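Local structure of response regulator receiver (Brucella melitensis biovar Abortus, 4G97) at residues A[40-43]-A[44-47]; A[56-59]-A[60-64]. The protein probably acts as a phosphorylation-controlled response regulator of the general stress response, its sigma-factor-like domain capturing an anti-sigma factor once the receiver domain is activated. All coordinates share one frame; numbering follows the deposited sequence.

Interaction 1 (A[40-43]-A[44-47]); sequences IADV and GIFP
Asp-42 and Ile-45 meet at the corner where the chain leaves helix 25-41, and the latter's amide and side chain both meet one oxygen. The carbonyl O of Asp-42 receives the amide N of Ile-45 at 3.2 Å in a nearly straight bond (171°), the donor standing above the carbonyl plane.

The side chain of Ile-45 wraps this same oxygen. Its CB lies 3.8 Å from Asp-42 O. The first torsion (chi1 68°) sets CG1 between the residue's own N and carbonyl carbon, which swings that methylene back over the turn to only 3.1 Å from Asp-42 O. The other branch, CG2, stands beside the backbone N and packs its methyl 3.4 Å from Asp-42 OD2. At the tip, CD1 passes on toward Leu-59 of helix 52-64, while Ala-38 also touches the side chain. A beta-branched residue suits the place because its two arms reach two different oxygens of Asp-42 from one CB.

The carboxylate of Asp-42 has a polar task as well. With CG anti to the backbone N (chi1 176°), OD1 is set to take the amide N of Gly-44 at 3.3 Å, from above the carboxylate plane, a moderately bent bond. Aspartate fits here because its short arm spans just two residues. Gly-44, with no side chain, brings only hydrogens on CA near that oxygen. One step later a weak bond joins Phe-46 N to Val-43 O at 3.5 Å, and the Phe-46 ring leans on Leu-3 and Ile-7 of helix 3-7. All this lies at the protein surface. An Asx turn at Asp-42 superposed on a type I beta turn is a compact way to redirect a chain, used here between two helices of the sigma-like domain.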
# COMPACT_ATOMS: atom_id res chain seq x y z
N ILE A 40 12.07 14.62 17.03
CA ILE A 40 13.45 14.76 17.50
C ILE A 40 13.65 16.17 18.07
O ILE A 40 14.23 16.30 19.15
CB ILE A 40 14.45 14.36 16.36
CG1 ILE A 40 14.43 12.82 16.12
CG2 ILE A 40 15.88 14.86 16.64
CD1 ILE A 40 14.98 12.34 14.77
N ALA A 41 13.12 17.20 17.37
CA ALA A 41 13.19 18.62 17.73
C ALA A 41 12.48 18.94 19.04
O ALA A 41 12.92 19.83 19.75
CB ALA A 41 12.64 19.47 16.61
N ASP A 42 11.36 18.26 19.33
CA ASP A 42 10.57 18.45 20.54
C ASP A 42 9.83 17.17 20.90
O ASP A 42 8.72 16.96 20.42
CB ASP A 42 9.60 19.65 20.39
CG ASP A 42 8.66 19.87 21.57
OD1 ASP A 42 8.98 19.41 22.70
OD2 ASP A 42 7.60 20.51 21.37
N VAL A 43 10.44 16.32 21.77
CA VAL A 43 9.90 15.03 22.23
C VAL A 43 8.55 15.11 22.94
O VAL A 43 7.87 14.09 23.08
CB VAL A 43 10.91 14.17 23.02
CG1 VAL A 43 11.81 13.38 22.08
CG2 VAL A 43 11.74 15.02 23.99
N GLY A 44 8.18 16.31 23.38
CA GLY A 44 6.93 16.59 24.07
C GLY A 44 5.69 16.50 23.21
O GLY A 44 4.59 16.35 23.75
N ILE A 45 5.85 16.60 21.87
CA ILE A 45 4.73 16.52 20.90
C ILE A 45 4.17 15.10 20.77
O ILE A 45 3.03 14.93 20.32
CB ILE A 45 5.05 17.15 19.53
CG1 ILE A 45 6.13 16.35 18.75
CG2 ILE A 45 5.39 18.65 19.67
CD1 ILE A 45 6.25 16.64 17.25
N PHE A 46 4.97 14.08 21.15
CA PHE A 46 4.53 12.69 21.08
C PHE A 46 3.23 12.51 21.87
O PHE A 46 3.19 12.84 23.05
CB PHE A 46 5.61 11.73 21.58
CG PHE A 46 5.36 10.32 21.12
CD1 PHE A 46 5.55 9.95 19.79
CD2 PHE A 46 4.89 9.35 22.01
CE1 PHE A 46 5.30 8.65 19.37
CE2 PHE A 46 4.64 8.05 21.58
CZ PHE A 46 4.85 7.70 20.27
N PRO A 47 2.11 12.08 21.22
CA PRO A 47 0.85 11.95 21.96
C PRO A 47 0.91 10.86 23.01
O PRO A 47 1.74 9.95 22.91
CB PRO A 47 -0.19 11.60 20.87
CG PRO A 47 0.49 11.85 19.58
CD PRO A 47 1.95 11.66 19.81

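Interaction 2 (A[56-59]-A[60-64])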
# COMPACT_ATOMS: atom_id res chain seq x y z
N LEU A 56 2.74 6.84 17.53
CA LEU A 56 3.50 7.24 16.35
C LEU A 56 2.55 7.55 15.18
O LEU A 56 2.71 8.58 14.54
CB LEU A 56 4.53 6.16 15.95
CG LEU A 56 5.43 6.43 14.73
CD1 LEU A 56 6.30 7.68 14.92
CD2 LEU A 56 6.32 5.25 14.42
N TYR A 57 1.56 6.67 14.92
CA TYR A 57 0.59 6.83 13.83
C TYR A 57 -0.33 8.02 14.07
O TYR A 57 -0.68 8.72 13.12
CB TYR A 57 -0.24 5.56 13.67
CG TYR A 57 0.41 4.51 12.80
CD1 TYR A 57 1.48 3.75 13.26
CD2 TYR A 57 -0.06 4.27 11.50
CE1 TYR A 57 2.05 2.76 12.47
CE2 TYR A 57 0.50 3.27 10.71
CZ TYR A 57 1.54 2.50 11.21
OH TYR A 57 2.07 1.50 10.44
N ARG A 58 -0.71 8.25 15.36
CA ARG A 58 -1.53 9.39 15.82
C ARG A 58 -0.80 10.71 15.53
O ARG A 58 -1.39 11.63 14.96
CB ARG A 58 -1.85 9.26 17.33
CG ARG A 58 -2.85 10.31 17.80
CD ARG A 58 -3.35 9.98 19.18
NE ARG A 58 -3.95 11.16 19.79
CZ ARG A 58 -4.30 11.25 21.07
NH1 ARG A 58 -4.12 10.21 21.89
NH2 ARG A 58 -4.83 12.37 21.54
N LEU A 59 0.49 10.79 15.89
CA LEU A 59 1.32 11.95 15.59
C LEU A 59 1.37 12.17 14.09
O LEU A 59 1.14 13.30 13.63
CB LEU A 59 2.74 11.73 16.14
CG LEU A 59 3.79 12.80 15.86
CD1 LEU A 59 3.40 14.15 16.45
CD2 LEU A 59 5.13 12.38 16.45
N PHE A 60 1.63 11.09 13.30
CA PHE A 60 1.65 11.20 11.84
C PHE A 60 0.31 11.76 11.33
O PHE A 60 0.32 12.74 10.59
CB PHE A 60 1.96 9.84 11.18
CG PHE A 60 1.93 9.90 9.67
CD1 PHE A 60 0.74 9.72 8.97
CD2 PHE A 60 3.09 10.21 8.95
CE1 PHE A 60 0.71 9.83 7.58
CE2 PHE A 60 3.06 10.29 7.56
CZ PHE A 60 1.86 10.11 6.88
N CYS A 61 -0.83 11.13 11.70
CA CYS A 61 -2.16 11.58 11.27
C CYS A 61 -2.51 13.01 11.73
O CYS A 61 -3.15 13.73 10.96
CB CYS A 61 -3.25 10.58 11.64
SG CYS A 61 -3.09 8.97 10.81
N ASN A 62 -2.08 13.43 12.94
CA ASN A 62 -2.33 14.80 13.42
C ASN A 62 -1.52 15.82 12.61
O ASN A 62 -2.05 16.87 12.27
CB ASN A 62 -2.02 14.97 14.92
CG ASN A 62 -2.96 14.25 15.84
OD1 ASN A 62 -4.05 13.81 15.46
ND2 ASN A 62 -2.54 14.13 17.09
N LEU A 63 -0.26 15.48 12.26
CA LEU A 63 0.59 16.34 11.44
C LEU A 63 0.12 16.40 9.96
O LEU A 63 0.37 17.39 9.27
CB LEU A 63 2.06 15.89 11.53
CG LEU A 63 2.83 16.25 12.82
CD1 LEU A 63 4.10 15.44 12.94
CD2 LEU A 63 3.19 17.73 12.88
N TYR A 64 -0.54 15.33 9.49
CA TYR A 64 -1.05 15.20 8.12
C TYR A 64 -2.48 15.72 8.00
O TYR A 64 -2.98 15.86 6.88
CB TYR A 64 -0.97 13.74 7.68
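Leu-59 and Leu-63 lie side by side one turn apart on helix 52-64, an alpha helix of the sigma-like helical domain, where residues four apart share a face. The backbone carries the regular i to i+4 ladder: Phe-60 N to Leu-56 O, Cys-61 N to Tyr-57 O at 2.8 Å, Asn-62 N to Arg-58 O at 2.8 Å, and Leu-63 N to Leu-59 O.

Apolar contacts follow the same spacing. Both leucines point the same way, and Leu-59 CD1 meets Leu-63 CD1 at 3.8 Å. The CG of Leu-63, set beside its own N by a chi1 of -76°, keeps 3.5 Å from Leu-59 O. Branched leucine tips spread well over helix 25-41, where Leu-39 and Ala-35 receive them. Phe-60, a broad flat ring, fills the buried side between helices 11-22 and 25-41, its CB resting 3.5 Å from Tyr-57 O. Small Cys-61 accompanies Tyr-57 toward Ile-115 of helix 109-116.

Polar side chains gather on another flank. Arg-58 runs extended from CG to NE, long enough to make a salt bridge through NE with Glu-117. Asn-62, much shorter, sends ND2 to that same Glu-117 OE2, so two residues a turn apart grip one carboxylate oxygen and would be expected to stabilise its negative charge. The guanidinium and amide planes stand 87° apart, and the two side chains touch where Arg-58 CG approaches Asn-62 ND2 at 3.9 Å.

Reading from the N terminus, helix 25-41 ends, and interaction 1 closes a tight turn over residues 42-46. The chain then enters helix 52-64, along which interaction 2 repeats its turns. The two contacts follow in series, neither nested nor crossed, with centres about 12 Å apart. They nevertheless touch where the connecting loop folds back on the second helix: Phe-46 CZ packs 3.6 Å from Leu-56 N, Pro-47 CD lies 3.8 Å from Leu-59 CB, and Pro-47 CB approaches Arg-58 NE at 3.9 Å. The loop is thus packed against the helix it leads into, which ties the two successive helices of the sigma-like domain together beside their connection.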